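Cleavage and polyadenylation specificity factor 100 KD subunit (Methanosarcina mazei, PDB 2XR1) probably terminates archaeal transcription by cutting nascent RNA where it leaves RNA polymerase, using two zinc ions, and then degrades the released transcript from its 5' end. Local coordinates at residues R495-I498 with I499-Q503. Sequence-based numbering, arbitrary orientation.
Sequences RQKI and IQNPQ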
ATOM      1  N   ARG B 495     -43.091 -23.405   3.504  1.00 74.32           N
ATOM      2  CA  ARG B 495     -42.547 -23.042   4.818  1.00 72.25           C
ATOM      3  C   ARG B 495     -43.626 -22.977   5.902  1.00 75.29           C
ATOM      4  O   ARG B 495     -43.466 -23.540   6.985  1.00 73.83           O
ATOM      5  CB  ARG B 495     -41.836 -21.686   4.732  1.00 71.55           C
ATOM      6  CG  ARG B 495     -41.029 -21.337   5.957  1.00 69.33           C
ATOM      7  CD  ARG B 495     -40.008 -20.233   5.690  1.00 67.85           C
ATOM      8  NE  ARG B 495     -39.172 -20.516   4.529  1.00 65.79           N
ATOM      9  CZ  ARG B 495     -39.156 -19.824   3.391  1.00 67.55           C
ATOM     10  NH1 ARG B 495     -39.927 -18.765   3.219  1.00 70.08           N
ATOM     11  NH2 ARG B 495     -38.330 -20.193   2.412  1.00 67.16           N
ATOM     12  N   GLN B 496     -44.726 -22.296   5.597  1.00 79.56           N
ATOM     13  CA  GLN B 496     -45.792 -22.114   6.575  1.00 83.46           C
ATOM     14  C   GLN B 496     -46.418 -23.433   7.018  1.00 84.07           C
ATOM     15  O   GLN B 496     -46.831 -23.552   8.165  1.00 85.61           O
ATOM     16  CB  GLN B 496     -46.870 -21.175   6.040  1.00 88.72           C
ATOM     17  CG  GLN B 496     -46.384 -19.740   5.830  1.00 89.28           C
ATOM     18  CD  GLN B 496     -46.079 -19.000   7.135  1.00 88.72           C
ATOM     19  OE1 GLN B 496     -46.965 -18.790   7.962  1.00 92.06           O
ATOM     20  NE2 GLN B 496     -44.835 -18.574   7.302  1.00 83.43           N
ATOM     21  N   LYS B 497     -46.459 -24.422   6.129  1.00 83.16           N
ATOM     22  CA  LYS B 497     -47.036 -25.731   6.456  1.00 84.06           C
ATOM     23  C   LYS B 497     -46.218 -26.491   7.485  1.00 79.86           C
ATOM     24  O   LYS B 497     -46.790 -27.254   8.277  1.00 81.53           O
ATOM     25  CB  LYS B 497     -47.209 -26.606   5.202  1.00 84.69           C
ATOM     26  CG  LYS B 497     -47.736 -28.034   5.491  1.00 87.11           C
ATOM     27  CD  LYS B 497     -48.106 -28.802   4.225  1.00 89.59           C
ATOM     28  CE  LYS B 497     -48.508 -30.252   4.538  1.00 91.36           C
ATOM     29  NZ  LYS B 497     -49.547 -30.382   5.607  1.00 94.49           N
ATOM     30  N   ILE B 498     -44.896 -26.304   7.459  1.00 74.39           N
ATOM     31  CA  ILE B 498     -44.027 -26.869   8.491  1.00 70.77           C
ATOM     32  C   ILE B 498     -44.313 -26.159   9.794  1.00 72.25           C
ATOM     33  O   ILE B 498     -44.411 -26.797  10.841  1.00 72.29           O
ATOM     34  CB  ILE B 498     -42.506 -26.717   8.168  1.00 65.92           C
ATOM     35  CG1 ILE B 498     -42.126 -27.575   6.979  1.00 64.60           C
ATOM     36  CG2 ILE B 498     -41.619 -27.129   9.365  1.00 61.67           C
ATOM     37  CD1 ILE B 498     -40.916 -27.062   6.265  1.00 63.42           C
ATOM     38  N   ILE B 499     -44.451 -24.836   9.704  1.00 73.60           N
ATOM     39  CA  ILE B 499     -44.710 -23.976  10.860  1.00 76.10           C
ATOM     40  C   ILE B 499     -46.111 -24.192  11.493  1.00 81.11           C
ATOM     41  O   ILE B 499     -46.231 -24.424  12.692  1.00 81.59           O
ATOM     42  CB  ILE B 499     -44.522 -22.472  10.474  1.00 76.98           C
ATOM     43  CG1 ILE B 499     -43.042 -22.167  10.217  1.00 72.52           C
ATOM     44  CG2 ILE B 499     -45.064 -21.552  11.564  1.00 80.66           C
ATOM     45  CD1 ILE B 499     -42.756 -20.727   9.775  1.00 73.58           C
ATOM     46  N   GLN B 500     -47.159 -24.116  10.683  1.00 85.11           N
ATOM     47  CA  GLN B 500     -48.541 -24.228  11.192  1.00 90.76           C
ATOM     48  C   GLN B 500     -48.877 -25.614  11.765  1.00 91.15           C
ATOM     49  O   GLN B 500     -49.673 -25.725  12.694  1.00 94.82           O
ATOM     50  CB  GLN B 500     -49.553 -23.835  10.114  1.00 94.81           C
ATOM     51  CG  GLN B 500     -50.200 -22.455  10.320  1.00100.27           C
ATOM     52  CD  GLN B 500     -49.280 -21.292   9.959  1.00 98.70           C
ATOM     53  OE1 GLN B 500     -48.147 -21.189  10.452  1.00 92.24           O
ATOM     54  NE2 GLN B 500     -49.786 -20.389   9.107  1.00102.31           N
ATOM     55  N   ASN B 501     -48.267 -26.661  11.220  1.00 88.02           N
ATOM     56  CA  ASN B 501     -48.402 -28.005  11.766  1.00 88.20           C
ATOM     57  C   ASN B 501     -47.095 -28.455  12.431  1.00 83.14           C
ATOM     58  O   ASN B 501     -46.489 -29.425  11.990  1.00 79.86           O
ATOM     59  CB  ASN B 501     -48.767 -29.004  10.649  1.00 88.66           C
ATOM     60  CG  ASN B 501     -50.065 -28.661   9.935  1.00 95.09           C
ATOM     61  OD1 ASN B 501     -51.079 -28.284  10.554  1.00100.16           O
ATOM     62  ND2 ASN B 501     -50.057 -28.835   8.614  1.00 96.59           N
ATOM     63  N   PRO B 502     -46.652 -27.780  13.512  1.00 82.89           N
ATOM     64  CA  PRO B 502     -45.384 -28.342  14.047  1.00 78.50           C
ATOM     65  C   PRO B 502     -45.518 -29.825  14.383  1.00 79.10           C
ATOM     66  O   PRO B 502     -46.586 -30.305  14.812  1.00 83.35           O
ATOM     67  CB  PRO B 502     -45.091 -27.518  15.310  1.00 78.38           C
ATOM     68  CG  PRO B 502     -46.051 -26.349  15.258  1.00 83.56           C
ATOM     69  CD  PRO B 502     -47.245 -26.785  14.425  1.00 86.27           C
ATOM     70  N   GLN B 503     -44.427 -30.534  14.175  1.00 75.19           N
ATOM     71  CA  GLN B 503     -44.426 -31.974  14.180  1.00 75.56           C
ATOM     72  C   GLN B 503     -42.964 -32.357  14.192  1.00 71.03           C
ATOM     73  O   GLN B 503     -42.200 -31.802  13.418  1.00 67.85           O
ATOM     74  CB  GLN B 503     -45.114 -32.469  12.916  1.00 77.28           C
ATOM     75  CG  GLN B 503     -45.374 -33.948  12.864  1.00 79.81           C
ATOM     76  CD  GLN B 503     -46.562 -34.282  11.975  1.00 84.46           C
ATOM     77  OE1 GLN B 503     -46.623 -33.848  10.820  1.00 85.48           O
ATOM     78  NE2 GLN B 503     -47.508 -35.052  12.506  1.00 86.66           N
TER
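The C-terminal end of helix 492-500, in the beta-CASP region, is held by i to i+4 bonds in which Ile499, Gln500 and Asn501 reach back one turn. Ile499 N donates to Arg495 O at 3.2 Å. The next bond runs from Gln500 N to Gln496 O at 2.6 Å. The third, from Asn501 N to Lys497 O at 3.3 Å, is weak. Asn501 is also the first residue to leave helical backbone angles (phi/psi -109°/64°), so the helix ends there.

Among the side chains, Gln496-Gln500 and Lys497-Asn501 are i, i+4 pairs and Gln496-Ile499 an i, i+3 pair. Gln496 bends at chi2 (-69°), which brings its amide beside that of Gln500; NE2 of Gln500 gives a weak bond to OE1 of Gln496 at 3.4 Å, the two amide planes standing almost perpendicular. NE2 of the same Gln496 amide lies 3.9 Å from CD1 of Ile499. Lys497 runs extended to a final bend that leaves NZ 3.4 Å from ND2 of Asn501; both are donors, so no hydrogen bond joins them.

Arg495 and Ile498 are buried: Arg495 directs NE into a salt bridge with Asp448, at the end of strand 445-448, and packs on Pro518 and Tyr522, which Ile498 also meets. Beyond the helix end, Pro502 touches Phe526, so helix 518-526 borders both this helix end and the turn leading toward strand 506-509 of the parallel sheet.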